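Local coordinates for protein citryl-spermidine/3,4-dihydroxybenzoyl-citryl-spermidine:spermidine ligase (Bacillus anthracis, PDB 3TO3) that catalyses the ATP-dependent condensation of spermidine with citryl-spermidine intermediates during biosynthesis of the siderophore petrobactin, at residues N112-K117 with L577-E582; D119-E124 with H164-A169; M507-L512 with L562-F567; A569-K574 with L584-P589. All blocks are in the same frame, centred on the assembly; numbering follows the deposited sequence.

Contact 1: N112-K117 with L577-E582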
# COMPACT_ATOMS: atom_id res chain seq x y z
N ASN B 112 -7.86 -13.52 22.14
CA ASN B 112 -7.88 -12.13 21.66
C ASN B 112 -6.57 -11.53 21.10
O ASN B 112 -5.50 -11.65 21.72
CB ASN B 112 -8.45 -11.19 22.72
CG ASN B 112 -9.25 -10.07 22.11
OD1 ASN B 112 -8.74 -8.97 21.88
ND2 ASN B 112 -10.51 -10.36 21.79
N VAL B 113 -6.66 -10.91 19.93
CA VAL B 113 -5.54 -10.15 19.38
C VAL B 113 -6.00 -8.78 18.86
O VAL B 113 -7.18 -8.48 18.87
CB VAL B 113 -4.76 -10.93 18.29
CG1 VAL B 113 -4.01 -12.13 18.90
CG2 VAL B 113 -5.70 -11.40 17.17
N GLU B 114 -5.07 -7.95 18.40
CA GLU B 114 -5.46 -6.69 17.78
C GLU B 114 -5.85 -6.98 16.33
O GLU B 114 -5.04 -7.44 15.52
CB GLU B 114 -4.32 -5.65 17.89
CG GLU B 114 -4.60 -4.34 17.17
CD GLU B 114 -5.78 -3.57 17.75
OE1 GLU B 114 -5.95 -3.62 19.00
OE2 GLU B 114 -6.53 -2.93 16.97
N GLN B 115 -7.11 -6.69 16.03
CA GLN B 115 -7.74 -6.99 14.75
C GLN B 115 -6.94 -6.44 13.59
O GLN B 115 -6.65 -7.13 12.62
CB GLN B 115 -9.13 -6.35 14.70
CG GLN B 115 -9.92 -6.78 13.48
CD GLN B 115 -10.04 -8.29 13.41
OE1 GLN B 115 -10.53 -8.92 14.36
NE2 GLN B 115 -9.57 -8.88 12.31
N THR B 116 -6.62 -5.16 13.71
CA THR B 116 -5.73 -4.48 12.81
C THR B 116 -4.42 -5.24 12.55
O THR B 116 -4.03 -5.43 11.41
CB THR B 116 -5.42 -3.09 13.38
OG1 THR B 116 -6.29 -2.13 12.78
CG2 THR B 116 -3.98 -2.69 13.12
N LYS B 117 -3.74 -5.66 13.61
CA LYS B 117 -2.48 -6.37 13.43
C LYS B 117 -2.76 -7.72 12.79
O LYS B 117 -2.06 -8.11 11.87
CB LYS B 117 -1.72 -6.52 14.75
CG LYS B 117 -1.58 -5.22 15.54
CD LYS B 117 -0.36 -4.43 15.11
CE LYS B 117 0.90 -5.21 15.44
NZ LYS B 117 2.18 -4.52 15.09
N LEU B 577 1.09 -9.61 16.34
CA LEU B 577 -0.33 -9.61 16.73
C LEU B 577 -0.79 -8.56 17.76
O LEU B 577 -1.96 -8.55 18.13
CB LEU B 577 -0.76 -11.00 17.18
CG LEU B 577 -0.26 -12.09 16.22
CD1 LEU B 577 -0.28 -13.42 16.89
CD2 LEU B 577 -1.05 -12.10 14.91
N TYR B 578 0.11 -7.72 18.26
CA TYR B 578 -0.26 -6.73 19.30
C TYR B 578 0.36 -5.36 19.03
O TYR B 578 1.48 -5.27 18.55
CB TYR B 578 0.15 -7.22 20.71
CG TYR B 578 -0.54 -8.50 21.08
CD1 TYR B 578 -1.78 -8.51 21.71
CD2 TYR B 578 0.03 -9.72 20.74
CE1 TYR B 578 -2.42 -9.69 22.01
CE2 TYR B 578 -0.60 -10.91 21.03
CZ TYR B 578 -1.82 -10.90 21.66
OH TYR B 578 -2.44 -12.10 21.94
N ILE B 579 -0.40 -4.30 19.32
CA ILE B 579 0.16 -2.96 19.26
C ILE B 579 1.11 -2.86 20.45
O ILE B 579 2.32 -2.67 20.31
CB ILE B 579 -0.94 -1.88 19.43
CG1 ILE B 579 -1.98 -1.94 18.29
CG2 ILE B 579 -0.32 -0.49 19.58
CD1 ILE B 579 -1.53 -1.32 16.96
N ASP B 580 0.53 -3.11 21.61
CA ASP B 580 1.24 -2.96 22.87
C ASP B 580 1.12 -4.28 23.61
O ASP B 580 0.09 -4.95 23.52
CB ASP B 580 0.62 -1.83 23.70
CG ASP B 580 1.48 -0.56 23.73
OD1 ASP B 580 2.73 -0.69 23.87
OD2 ASP B 580 0.91 0.55 23.62
N VAL B 581 2.17 -4.65 24.33
CA VAL B 581 2.11 -5.84 25.16
C VAL B 581 3.10 -5.71 26.32
O VAL B 581 4.03 -4.90 26.27
CB VAL B 581 2.36 -7.12 24.32
CG1 VAL B 581 3.80 -7.59 24.45
CG2 VAL B 581 1.37 -8.21 24.72
N GLU B 582 2.91 -6.51 27.37
CA GLU B 582 3.75 -6.38 28.55
C GLU B 582 5.17 -6.93 28.38
O GLU B 582 6.12 -6.31 28.85
CB GLU B 582 3.09 -7.04 29.76
CG GLU B 582 3.14 -6.19 31.02
CD GLU B 582 3.11 -7.02 32.28
OE1 GLU B 582 2.48 -8.10 32.28
OE2 GLU B 582 3.74 -6.60 33.28

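Contact 2: D119-E124 with H164-A169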
# COMPACT_ATOMS: atom_id res chain seq x y z
N ASP B 119 -5.15 -8.57 10.65
CA ASP B 119 -5.34 -8.40 9.22
C ASP B 119 -4.02 -8.24 8.44
O ASP B 119 -3.82 -8.90 7.43
CB ASP B 119 -6.27 -7.21 8.94
CG ASP B 119 -7.67 -7.41 9.54
OD1 ASP B 119 -8.16 -8.58 9.54
OD2 ASP B 119 -8.27 -6.41 10.01
N SER B 120 -3.13 -7.35 8.88
CA SER B 120 -1.81 -7.23 8.24
C SER B 120 -1.04 -8.55 8.20
O SER B 120 -0.45 -8.91 7.19
CB SER B 120 -0.97 -6.19 8.96
OG SER B 120 -1.60 -4.94 8.78
N PHE B 121 -1.04 -9.24 9.32
CA PHE B 121 -0.33 -10.50 9.44
C PHE B 121 -0.88 -11.53 8.46
O PHE B 121 -0.11 -12.20 7.77
CB PHE B 121 -0.41 -11.00 10.88
CG PHE B 121 0.43 -12.21 11.17
CD1 PHE B 121 1.75 -12.28 10.73
CD2 PHE B 121 -0.07 -13.25 11.91
CE1 PHE B 121 2.54 -13.39 11.01
CE2 PHE B 121 0.70 -14.37 12.19
CZ PHE B 121 2.03 -14.43 11.75
N ILE B 122 -2.20 -11.64 8.38
CA ILE B 122 -2.85 -12.57 7.44
C ILE B 122 -2.42 -12.23 6.02
O ILE B 122 -2.09 -13.14 5.24
CB ILE B 122 -4.37 -12.48 7.50
CG1 ILE B 122 -4.92 -13.38 8.60
CG2 ILE B 122 -4.98 -12.89 6.17
CD1 ILE B 122 -6.29 -12.91 9.13
N HIS B 123 -2.40 -10.93 5.70
CA HIS B 123 -2.00 -10.44 4.38
C HIS B 123 -0.56 -10.82 4.06
O HIS B 123 -0.27 -11.23 2.95
CB HIS B 123 -2.14 -8.91 4.29
CG HIS B 123 -1.80 -8.35 2.94
ND1 HIS B 123 -2.37 -8.81 1.77
CD2 HIS B 123 -0.96 -7.36 2.58
CE1 HIS B 123 -1.90 -8.12 0.75
NE2 HIS B 123 -1.04 -7.23 1.21
N GLU B 124 0.32 -10.71 5.04
CA GLU B 124 1.71 -11.06 4.84
C GLU B 124 1.92 -12.53 4.64
O GLU B 124 2.81 -12.94 3.88
CB GLU B 124 2.56 -10.59 6.04
CG GLU B 124 2.80 -9.13 5.98
CD GLU B 124 3.39 -8.61 7.27
OE1 GLU B 124 4.32 -9.30 7.79
OE2 GLU B 124 2.92 -7.54 7.74
N HIS B 164 10.21 -17.63 10.86
CA HIS B 164 9.16 -16.65 10.59
C HIS B 164 8.14 -17.20 9.62
O HIS B 164 8.49 -17.52 8.49
CB HIS B 164 9.71 -15.33 10.02
CG HIS B 164 10.51 -14.54 10.99
ND1 HIS B 164 9.97 -13.99 12.14
CD2 HIS B 164 11.82 -14.17 10.98
CE1 HIS B 164 10.91 -13.33 12.79
NE2 HIS B 164 12.04 -13.41 12.11
N PRO B 165 6.87 -17.31 10.05
CA PRO B 165 5.88 -17.88 9.12
C PRO B 165 5.66 -17.03 7.85
O PRO B 165 5.41 -17.63 6.79
CB PRO B 165 4.63 -18.04 9.98
CG PRO B 165 4.90 -17.24 11.24
CD PRO B 165 6.36 -17.22 11.43
N SER B 166 5.77 -15.71 7.89
CA SER B 166 5.85 -15.10 6.58
C SER B 166 7.29 -14.63 6.27
O SER B 166 7.68 -13.49 6.60
CB SER B 166 4.87 -13.92 6.53
OG SER B 166 5.18 -13.00 7.55
N TYR B 167 8.00 -15.45 5.51
CA TYR B 167 9.41 -15.24 5.18
C TYR B 167 9.66 -14.59 3.83
O TYR B 167 10.79 -14.29 3.47
CB TYR B 167 10.11 -16.62 5.23
CG TYR B 167 9.38 -17.75 4.49
CD1 TYR B 167 9.52 -17.93 3.12
CD2 TYR B 167 8.52 -18.62 5.16
CE1 TYR B 167 8.85 -18.95 2.44
CE2 TYR B 167 7.85 -19.65 4.49
CZ TYR B 167 8.03 -19.80 3.12
OH TYR B 167 7.37 -20.79 2.42
N LYS B 168 8.61 -14.60 3.01
CA LYS B 168 8.46 -13.96 1.70
C LYS B 168 7.55 -12.74 1.40
O LYS B 168 7.19 -12.55 0.24
CB LYS B 168 8.50 -14.98 0.56
CG LYS B 168 9.59 -14.65 -0.46
CD LYS B 168 9.87 -15.86 -1.35
CE LYS B 168 11.14 -16.56 -0.91
NZ LYS B 168 11.42 -17.72 -1.77
N ALA B 169 6.97 -12.10 2.40
CA ALA B 169 5.84 -11.20 2.15
C ALA B 169 6.04 -10.22 1.00
O ALA B 169 5.18 -10.14 0.09
CB ALA B 169 5.48 -10.44 3.41

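Contact 3: M507-L512 with L562-F567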
# COMPACT_ATOMS: atom_id res chain seq x y z
N MSE B 507 22.25 -12.50 23.22
CA MSE B 507 22.68 -12.50 21.82
C MSE B 507 23.31 -13.84 21.43
O MSE B 507 23.18 -14.31 20.29
CB MSE B 507 23.65 -11.36 21.51
CG MSE B 507 23.90 -11.15 20.01
SE MSE B 507 22.36 -10.32 19.10
CE MSE B 507 22.76 -8.44 19.55
N VAL B 508 24.00 -14.47 22.37
CA VAL B 508 24.54 -15.78 22.10
C VAL B 508 23.46 -16.92 22.04
O VAL B 508 23.38 -17.68 21.06
CB VAL B 508 25.69 -16.12 23.07
CG1 VAL B 508 26.10 -17.58 22.90
CG2 VAL B 508 26.91 -15.17 22.83
N LEU B 509 22.65 -17.01 23.09
CA LEU B 509 21.69 -18.09 23.21
C LEU B 509 20.61 -17.94 22.14
O LEU B 509 20.30 -18.90 21.42
CB LEU B 509 21.04 -18.15 24.60
CG LEU B 509 22.05 -18.45 25.72
CD1 LEU B 509 21.29 -18.62 27.04
CD2 LEU B 509 22.92 -19.67 25.39
N ASP B 510 20.06 -16.73 22.05
CA ASP B 510 18.92 -16.42 21.20
C ASP B 510 19.29 -16.22 19.74
O ASP B 510 18.67 -16.77 18.85
CB ASP B 510 18.25 -15.15 21.74
CG ASP B 510 16.76 -15.13 21.53
OD1 ASP B 510 16.13 -16.19 21.62
OD2 ASP B 510 16.19 -14.03 21.31
N ALA B 511 20.29 -15.42 19.46
CA ALA B 511 20.55 -15.12 18.06
C ALA B 511 21.44 -16.20 17.42
O ALA B 511 21.04 -16.85 16.45
CB ALA B 511 21.11 -13.74 17.89
N LEU B 512 22.64 -16.37 17.95
CA LEU B 512 23.55 -17.39 17.41
C LEU B 512 22.97 -18.81 17.41
O LEU B 512 23.08 -19.52 16.40
CB LEU B 512 24.89 -17.38 18.16
CG LEU B 512 25.97 -18.30 17.61
CD1 LEU B 512 26.41 -17.95 16.16
CD2 LEU B 512 27.18 -18.30 18.57
N LEU B 562 26.25 -18.84 29.93
CA LEU B 562 25.78 -19.52 28.75
C LEU B 562 25.18 -20.87 29.07
O LEU B 562 24.51 -21.48 28.23
CB LEU B 562 26.93 -19.71 27.78
CG LEU B 562 27.55 -18.41 27.30
CD1 LEU B 562 28.53 -18.75 26.21
CD2 LEU B 562 26.45 -17.52 26.78
N TYR B 563 25.50 -21.38 30.26
CA TYR B 563 25.01 -22.69 30.73
C TYR B 563 23.77 -22.57 31.61
O TYR B 563 23.38 -23.55 32.27
CB TYR B 563 26.10 -23.49 31.45
CG TYR B 563 27.35 -23.70 30.62
CD1 TYR B 563 27.29 -23.70 29.24
CD2 TYR B 563 28.58 -23.92 31.22
CE1 TYR B 563 28.42 -23.89 28.46
CE2 TYR B 563 29.72 -24.12 30.47
CZ TYR B 563 29.63 -24.11 29.09
OH TYR B 563 30.77 -24.31 28.33
N THR B 564 23.21 -21.37 31.72
CA THR B 564 22.01 -21.22 32.57
C THR B 564 20.92 -22.19 32.08
O THR B 564 20.80 -22.48 30.87
CB THR B 564 21.46 -19.78 32.59
OG1 THR B 564 20.53 -19.64 33.67
CG2 THR B 564 20.76 -19.46 31.29
N PRO B 565 20.15 -22.72 33.03
CA PRO B 565 19.11 -23.73 32.76
C PRO B 565 18.03 -23.20 31.83
O PRO B 565 17.62 -23.89 30.90
CB PRO B 565 18.51 -24.00 34.14
CG PRO B 565 19.65 -23.67 35.11
CD PRO B 565 20.36 -22.49 34.47
N THR B 566 17.57 -21.98 32.08
CA THR B 566 16.52 -21.37 31.28
C THR B 566 16.91 -19.93 31.00
O THR B 566 17.69 -19.34 31.75
CB THR B 566 15.16 -21.40 32.01
OG1 THR B 566 15.22 -20.55 33.15
CG2 THR B 566 14.80 -22.82 32.52
N PHE B 567 16.39 -19.37 29.90
CA PHE B 567 16.54 -17.95 29.66
C PHE B 567 15.37 -17.44 28.83
O PHE B 567 14.53 -18.23 28.39
CB PHE B 567 17.84 -17.65 28.92
CG PHE B 567 17.76 -17.95 27.46
CD1 PHE B 567 17.57 -16.93 26.54
CD2 PHE B 567 17.88 -19.24 27.00
CE1 PHE B 567 17.49 -17.21 25.19
CE2 PHE B 567 17.81 -19.53 25.66
CZ PHE B 567 17.61 -18.50 24.75

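Contact 4: A569-K574 with L584-P589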
# COMPACT_ATOMS: atom_id res chain seq x y z
N ALA B 569 13.85 -15.83 25.63
CA ALA B 569 13.92 -15.63 24.19
C ALA B 569 12.82 -14.68 23.66
O ALA B 569 11.69 -14.69 24.13
CB ALA B 569 13.80 -16.96 23.52
N GLU B 570 13.16 -13.88 22.66
CA GLU B 570 12.24 -13.00 21.98
C GLU B 570 11.04 -13.75 21.47
O GLU B 570 11.20 -14.80 20.89
CB GLU B 570 12.93 -12.38 20.77
CG GLU B 570 13.96 -11.32 21.09
CD GLU B 570 13.36 -10.10 21.77
OE1 GLU B 570 12.27 -9.65 21.35
OE2 GLU B 570 13.98 -9.60 22.75
N GLN B 571 9.85 -13.18 21.61
CA GLN B 571 8.71 -13.75 20.93
C GLN B 571 8.47 -12.90 19.69
O GLN B 571 7.81 -11.87 19.74
CB GLN B 571 7.48 -13.56 21.83
CG GLN B 571 7.57 -14.22 23.19
CD GLN B 571 6.36 -13.90 24.04
OE1 GLN B 571 6.17 -12.76 24.47
NE2 GLN B 571 5.53 -14.91 24.28
N LEU B 572 8.87 -13.43 18.54
CA LEU B 572 8.85 -12.65 17.30
C LEU B 572 7.47 -12.58 16.65
O LEU B 572 7.06 -11.55 16.15
CB LEU B 572 9.85 -13.25 16.31
CG LEU B 572 11.30 -13.32 16.83
CD1 LEU B 572 12.11 -14.28 15.98
CD2 LEU B 572 11.96 -11.95 16.84
N THR B 573 6.77 -13.70 16.65
CA THR B 573 5.43 -13.74 16.13
C THR B 573 4.48 -12.93 17.02
O THR B 573 3.67 -12.18 16.52
CB THR B 573 4.97 -15.20 15.98
OG1 THR B 573 5.85 -15.87 15.06
CG2 THR B 573 3.56 -15.28 15.48
N LYS B 574 4.59 -13.05 18.34
CA LYS B 574 3.68 -12.33 19.21
C LYS B 574 3.66 -10.83 18.87
O LYS B 574 2.61 -10.16 18.92
CB LYS B 574 4.03 -12.51 20.69
CG LYS B 574 3.00 -11.91 21.64
CD LYS B 574 3.36 -12.30 23.07
CE LYS B 574 2.34 -11.80 24.11
NZ LYS B 574 1.19 -12.75 24.27
N LEU B 584 6.94 -9.60 25.38
CA LEU B 584 7.75 -9.92 24.17
C LEU B 584 8.79 -11.03 24.36
O LEU B 584 9.56 -11.33 23.46
CB LEU B 584 8.34 -8.69 23.50
CG LEU B 584 7.52 -8.34 22.26
CD1 LEU B 584 6.05 -8.80 22.38
CD2 LEU B 584 7.59 -6.83 21.96
N VAL B 585 8.86 -11.58 25.55
CA VAL B 585 9.88 -12.53 25.88
C VAL B 585 9.23 -13.79 26.46
O VAL B 585 8.18 -13.72 27.08
CB VAL B 585 10.80 -11.84 26.90
CG1 VAL B 585 10.78 -12.57 28.24
CG2 VAL B 585 12.19 -11.62 26.32
N HIS B 586 9.79 -14.96 26.22
CA HIS B 586 9.26 -16.14 26.90
C HIS B 586 10.38 -17.07 27.32
O HIS B 586 11.45 -17.08 26.71
CB HIS B 586 8.18 -16.87 26.09
CG HIS B 586 8.70 -17.60 24.88
ND1 HIS B 586 8.53 -18.96 24.70
CD2 HIS B 586 9.35 -17.15 23.78
CE1 HIS B 586 9.06 -19.31 23.54
NE2 HIS B 586 9.57 -18.23 22.97
N GLU B 587 10.15 -17.83 28.38
CA GLU B 587 11.18 -18.64 28.98
C GLU B 587 11.29 -19.98 28.27
O GLU B 587 10.29 -20.67 28.08
CB GLU B 587 10.86 -18.87 30.44
CG GLU B 587 12.00 -19.54 31.19
CD GLU B 587 11.58 -19.99 32.56
OE1 GLU B 587 10.37 -19.94 32.83
OE2 GLU B 587 12.45 -20.41 33.36
N VAL B 588 12.51 -20.34 27.89
CA VAL B 588 12.76 -21.59 27.17
C VAL B 588 13.90 -22.37 27.82
O VAL B 588 14.78 -21.79 28.43
CB VAL B 588 13.12 -21.31 25.70
CG1 VAL B 588 11.98 -20.56 24.99
CG2 VAL B 588 14.42 -20.52 25.60
N PRO B 589 13.88 -23.70 27.70
CA PRO B 589 14.99 -24.42 28.32
C PRO B 589 16.26 -24.25 27.48
O PRO B 589 16.22 -23.99 26.27
CB PRO B 589 14.51 -25.87 28.34
CG PRO B 589 13.67 -25.97 27.08
CD PRO B 589 12.99 -24.60 26.94
O HOH W 1 10.74 -17.58 20.46

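Contact 1: N112-K117 with L577-E582
Asn112 O comes to 3.1 Å from Tyr578 OH, so the hydroxyl end of the tyrosine reaches the backbone just ahead of the helix. Val113 meets the same ring with its CG1 branch, set anti to the carbonyl carbon (chi1 -69°): CG1 lies 3.7 Å from Tyr578 CZ, and the two side chains cross at about a right angle. That methyl also rests against Leu577 CB at 3.8 Å, while Val581 CG2 lies over one face of the Tyr578 ring, towards its rim.

A backbone hydrogen bond follows at Glu114. Its N donates to Leu577 O over 3.2 Å, and the N-H...O angle of 165° marks a nearly straight bond. Its side chain contributes through aliphatic carbon, CG touching Ile579 CG1 at 3.7 Å. One helical turn on, Lys117 reaches over the loop in a chain bent at chi2 and chi3. CB packs on the carbonyl carbon of Leu577, CD meets Ile579 CD1 at 3.8 Å, and CE comes to 3.2 Å from Tyr578 O.

Leu577 turns to the interior, touching Phe108 and Phe121. Glu114 holds the N-cap position of helix 115-138, and the arrangement is that of a helix N-terminus packed against a loop, with a backbone bond from the N-cap residue: the long connection between strands 566-570 and 585-589 lies against the first turn at the protein surface.

Contact 2: D119-E124 with H164-A169
Helix 115-138 is faced here by the loop between helices 150-156 and 175-181, with Phe121 and Glu124 meeting Pro165, Ser166 and Ala169. The same loop contributes Gly160, His161 and Pro162 to the ATP pocket a few residues earlier, and the side chain of Ala169 is about 9 Å from the bound nucleotide.

Phe121 uses its far end. CG is anti to the backbone N (chi1 -173°), and the ring brings CZ to 4.0 Å from Pro165 CG, which sits at the ring edge, near its plane. Glu124 touches through its first carbon and its carbonyl: CB is 3.9 Å from Ala169 CB, and Glu124 O lies 3.5 Å from Ser166 CB.

The polar ends come near each other without bonding, Glu124 OE1 being 3.8 Å from Ser166 OG. Each has its own partner elsewhere, OE1 at Ser308 OG and the serine hydroxyl at Arg576 NH2, while Glu124 O accepts from Thr128 OG1.

No hydrogen bond joins the two segments, and all five touching residues are buried. The cohesion is therefore van der Waals contact, including Glu124 O against Ser166 CB and carbon against carbon at Pro165 and Ala169, while Glu124 OE1 and Ser166 OG find their partners outside the two segments.

Contact 3: M507-L512 with L562-F567
The Phe567 ring carries Leu509 on one face and has Asp510 at its edge. Leu509 CB stands 3.7 Å from the ring centroid and only 20° off the ring normal, a CH-pi contact by its geometry. Further out, Leu509 CD1 lies 3.5 Å from Phe567 CD2 and close to CG, so the leucine spans the ring from its tip to its root; the two side chains run past each other in opposite directions. A chi1 of 78° puts Phe567 CG between the backbone N and the carbonyl carbon, on the way to the helix. Near the ring plane, Asp510 OD1 is 4.0 Å from Phe567 CE1, with the carboxylate turned 79° from the ring.

Leu562 completes the apolar surface: its CD2 meets Val508 CG1 at 3.9 Å, the two side chains crossing at about a right angle. Leu509 CD2 rests 3.7 Å from Leu562 O, a carbonyl that accepts a hydrogen bond from Asn590 ND2.

Helix 502-528 also packs against helix 410-432, where Val508 touches Val429 and Leu562 touches Ile426, while Leu509 meets Phe567 at the start of strand 566-570, the partner of strand 585-589 in a two-stranded sheet.

Contact 4: A569-K574 with L584-P589
Ala569 and His586 form an antiparallel hydrogen-bonded pair in which each residue gives its N-H and receives at its carbonyl. Ala569 N donates to His586 O over 2.9 Å at an N-H...O angle of 150°, and His586 N returns a 2.8 Å bond to Ala569 O. That oxygen also has Val585 CA 3.3 Å away, in a CA-H...O contact. Glu570 and Val585 follow as the non-hydrogen-bonded pair, after which Gln571 N donates to Leu584 O, a short 2.6 Å bond that approaches 40° above the carbonyl plane.

Glu570 O is served by water instead. Water 1 donates to it over 2.9 Å and lies 2.8 Å from His586 NE2, in the plane of the imidazole at its edge, bridging the two segments. Glu570 N donates a weak hydrogen bond to Asp510 OD2, and the carboxylate oxygen OE1 of Glu570 is taken by a salt bridge to Arg575 NH1.

The Gln571 side chain, extended beyond CG, lies across the other strand. Gln571 CG is 3.5 Å from His586 CD2, with the amide and ring planes 30° apart. Gln571 OE1 comes to 3.1 Å from Val585 N, but the angle is too poor for a hydrogen bond; NE2 has a weak one to Glu38 O. Ala569 CB also touches Val588 CG2.

Three direct backbone bonds therefore join the segments, and the water adds a fourth link, from Glu570 O to the imidazole, whose rotation it would help to fix.

How the contacts relate
Contact 1 opens first, at the start of helix 115-138, and closes more than 450 residues later on the loop 577-582. Contact 2 begins on the same helix and closes at 164-169, nested inside that long loop; Leu577 and Phe121 touch between the two. Contact 3, also nested in it, ties helix 502-528 to the chain around strand 566-570 and is in series with contact 2. Contact 4 follows in series on the same strand and crosses contact 1, because 577-582 lies between its two segments. Contacts 3 and 4 share the two-stranded sheet, while His164 against Leu572 brings contact 2 alongside contact 4, linking helix 115-138, nucleotide-pocket loop and C-terminal hairpin.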